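Local coordinates for actin-related protein 8 (Homo sapiens, PDB 4FO0) that binds ATP with only low basal ATPase activity and serves in the INO80 chromatin-remodelling complex, contributing to nucleosome binding, at residues I17-P22 with I202-D207. Numbering follows the deposited sequence.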
loop_
_atom_site.group_PDB
_atom_site.type_symbol
_atom_site.label_atom_id
_atom_site.label_comp_id
_atom_site.label_asym_id
_atom_site.label_seq_id
_atom_site.Cartn_x
_atom_site.Cartn_y
_atom_site.Cartn_z
ATOM N N ILE A 17 -6.870 -12.020 20.759
ATOM C CA ILE A 17 -7.476 -11.471 19.573
ATOM C C ILE A 17 -6.409 -11.170 18.530
ATOM O O ILE A 17 -5.512 -10.356 18.769
ATOM C CB ILE A 17 -8.265 -10.232 19.931
ATOM C CG1 ILE A 17 -9.452 -10.648 20.809
ATOM C CG2 ILE A 17 -8.696 -9.505 18.666
ATOM C CD1 ILE A 17 -10.201 -9.497 21.408
ATOM N N ILE A 18 -6.479 -11.859 17.392
ATOM C CA ILE A 18 -5.546 -11.599 16.288
ATOM C C ILE A 18 -6.084 -10.521 15.350
ATOM O O ILE A 18 -7.213 -10.620 14.857
ATOM C CB ILE A 18 -5.276 -12.838 15.442
ATOM C CG1 ILE A 18 -4.658 -13.953 16.281
ATOM C CG2 ILE A 18 -4.336 -12.482 14.312
ATOM C CD1 ILE A 18 -3.342 -13.582 16.863
ATOM N N VAL A 19 -5.286 -9.480 15.123
ATOM C CA VAL A 19 -5.690 -8.408 14.217
ATOM C C VAL A 19 -4.999 -8.555 12.865
ATOM O O VAL A 19 -3.766 -8.632 12.786
ATOM C CB VAL A 19 -5.432 -7.023 14.825
ATOM C CG1 VAL A 19 -5.758 -5.921 13.828
ATOM C CG2 VAL A 19 -6.262 -6.858 16.090
ATOM N N ILE A 20 -5.803 -8.617 11.807
ATOM C CA ILE A 20 -5.281 -8.907 10.473
ATOM C C ILE A 20 -5.559 -7.811 9.452
ATOM O O ILE A 20 -6.715 -7.512 9.122
ATOM C CB ILE A 20 -5.828 -10.223 9.943
ATOM C CG1 ILE A 20 -5.633 -11.318 10.992
ATOM C CG2 ILE A 20 -5.151 -10.587 8.613
ATOM C CD1 ILE A 20 -6.268 -12.642 10.619
ATOM N N HIS A 21 -4.485 -7.212 8.954
ATOM C CA HIS A 21 -4.607 -6.174 7.945
ATOM C C HIS A 21 -3.850 -6.569 6.692
ATOM O O HIS A 21 -2.640 -6.356 6.587
ATOM C CB HIS A 21 -4.052 -4.859 8.456
ATOM C CG HIS A 21 -4.355 -3.704 7.564
ATOM N ND1 HIS A 21 -3.748 -2.471 7.706
ATOM C CD2 HIS A 21 -5.204 -3.588 6.514
ATOM C CE1 HIS A 21 -4.216 -1.648 6.786
ATOM N NE2 HIS A 21 -5.098 -2.301 6.046
ATOM N N PRO A 22 -4.565 -7.147 5.732
ATOM C CA PRO A 22 -3.997 -7.571 4.447
ATOM C C PRO A 22 -3.676 -6.357 3.575
ATOM O O PRO A 22 -4.295 -5.311 3.727
ATOM C CB PRO A 22 -5.134 -8.369 3.807
ATOM C CG PRO A 22 -6.212 -8.490 4.874
ATOM C CD PRO A 22 -6.020 -7.341 5.790
ATOM N N ILE A 202 -9.848 -9.948 14.386
ATOM C CA ILE A 202 -10.323 -8.725 13.774
ATOM C C ILE A 202 -9.748 -8.615 12.368
ATOM O O ILE A 202 -8.532 -8.502 12.192
ATOM C CB ILE A 202 -9.888 -7.518 14.571
ATOM C CG1 ILE A 202 -10.372 -7.655 16.028
ATOM C CG2 ILE A 202 -10.364 -6.254 13.866
ATOM C CD1 ILE A 202 -11.348 -6.591 16.469
ATOM N N LEU A 203 -10.629 -8.660 11.375
ATOM C CA LEU A 203 -10.238 -8.549 9.979
ATOM C C LEU A 203 -10.532 -7.166 9.396
ATOM O O LEU A 203 -11.690 -6.746 9.302
ATOM C CB LEU A 203 -10.954 -9.606 9.136
ATOM C CG LEU A 203 -10.666 -9.582 7.622
ATOM C CD1 LEU A 203 -9.177 -9.756 7.330
ATOM C CD2 LEU A 203 -11.451 -10.648 6.883
ATOM N N LEU A 204 -9.482 -6.462 8.991
ATOM C CA LEU A 204 -9.659 -5.181 8.320
ATOM C C LEU A 204 -9.902 -5.412 6.842
ATOM O O LEU A 204 -9.225 -6.228 6.213
ATOM C CB LEU A 204 -8.415 -4.334 8.470
ATOM C CG LEU A 204 -8.335 -3.415 9.669
ATOM C CD1 LEU A 204 -8.473 -4.202 10.961
ATOM C CD2 LEU A 204 -7.009 -2.677 9.594
ATOM N N ILE A 205 -10.859 -4.686 6.283
ATOM C CA ILE A 205 -11.179 -4.825 4.877
ATOM C C ILE A 205 -11.183 -3.461 4.203
ATOM O O ILE A 205 -11.293 -2.433 4.865
ATOM C CB ILE A 205 -12.541 -5.498 4.669
ATOM C CG1 ILE A 205 -13.675 -4.586 5.138
ATOM C CG2 ILE A 205 -12.597 -6.797 5.402
ATOM C CD1 ILE A 205 -15.028 -5.132 4.816
ATOM N N PRO A 206 -11.069 -3.451 2.873
ATOM C CA PRO A 206 -11.047 -2.186 2.136
ATOM C C PRO A 206 -12.313 -1.384 2.395
ATOM O O PRO A 206 -13.366 -1.935 2.705
ATOM C CB PRO A 206 -11.018 -2.624 0.670
ATOM C CG PRO A 206 -10.552 -4.075 0.692
ATOM C CD PRO A 206 -11.068 -4.631 1.988
ATOM N N ASP A 207 -12.192 -0.074 2.256
ATOM C CA ASP A 207 -13.315 0.836 2.390
ATOM C C ASP A 207 -14.445 0.495 1.407
ATOM O O ASP A 207 -15.602 0.349 1.804
ATOM C CB ASP A 207 -12.801 2.253 2.159
ATOM C CG ASP A 207 -13.727 3.295 2.701
ATOM O OD1 ASP A 207 -14.322 3.047 3.773
ATOM O OD2 ASP A 207 -13.862 4.354 2.051
#
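Ile20 N donates to Ile202 O over 2.8 Å at an N-H...O angle of 170°, in the register that pairs Val19 with Ile202 and Ile20 with Leu203. Two further bonds complete the alternation, Ile202 N to Ile18 O and Leu204 N to Ile20 O, and the strands run nearly parallel. Side chains sort by sheet face. On the face shared by Val19 and Ile202, CG2 of Val19 lies alongside Ile202 CB at 4.0 Å, while Ile17 CG2 reaches Ile202 CG1 at 3.6 Å; helix 553-563 packs on this face through Ala562. The closely packed part of the contact continues at His21, on the same face. With CG anti to the backbone N (chi1 -170°), the ring starts out beside Leu204 CD2, which sits over one ring face, 3.6 Å from the centroid and 17° off the normal, a CH-pi contact displaced toward the rim. His21 NE2 is hydrogen-bonded to Glu235, which fixes the ring's outer end. An alanine at His21 would probably leave Leu204 CD2 without its aromatic cover and Glu235 without this partner. On the face of Ile20 and Leu203 the two strands meet more loosely: Leu203 CD1 approaches Ile20 CB only at 4.3 Å and Pro22 CG at 4.1 Å, and strands 26-31 and 229-234 supply further neighbours. Partly exposed Pro22 ends the pairing, with its CD 3.4 Å from Leu204 O. Parallel pairing of an N-terminal hairpin strand with a later strand is typical of the actin-fold ATPase core, where the turn after the first strand, here with ATP-binding Ser24 and Thr25, meets the nucleotide phosphates.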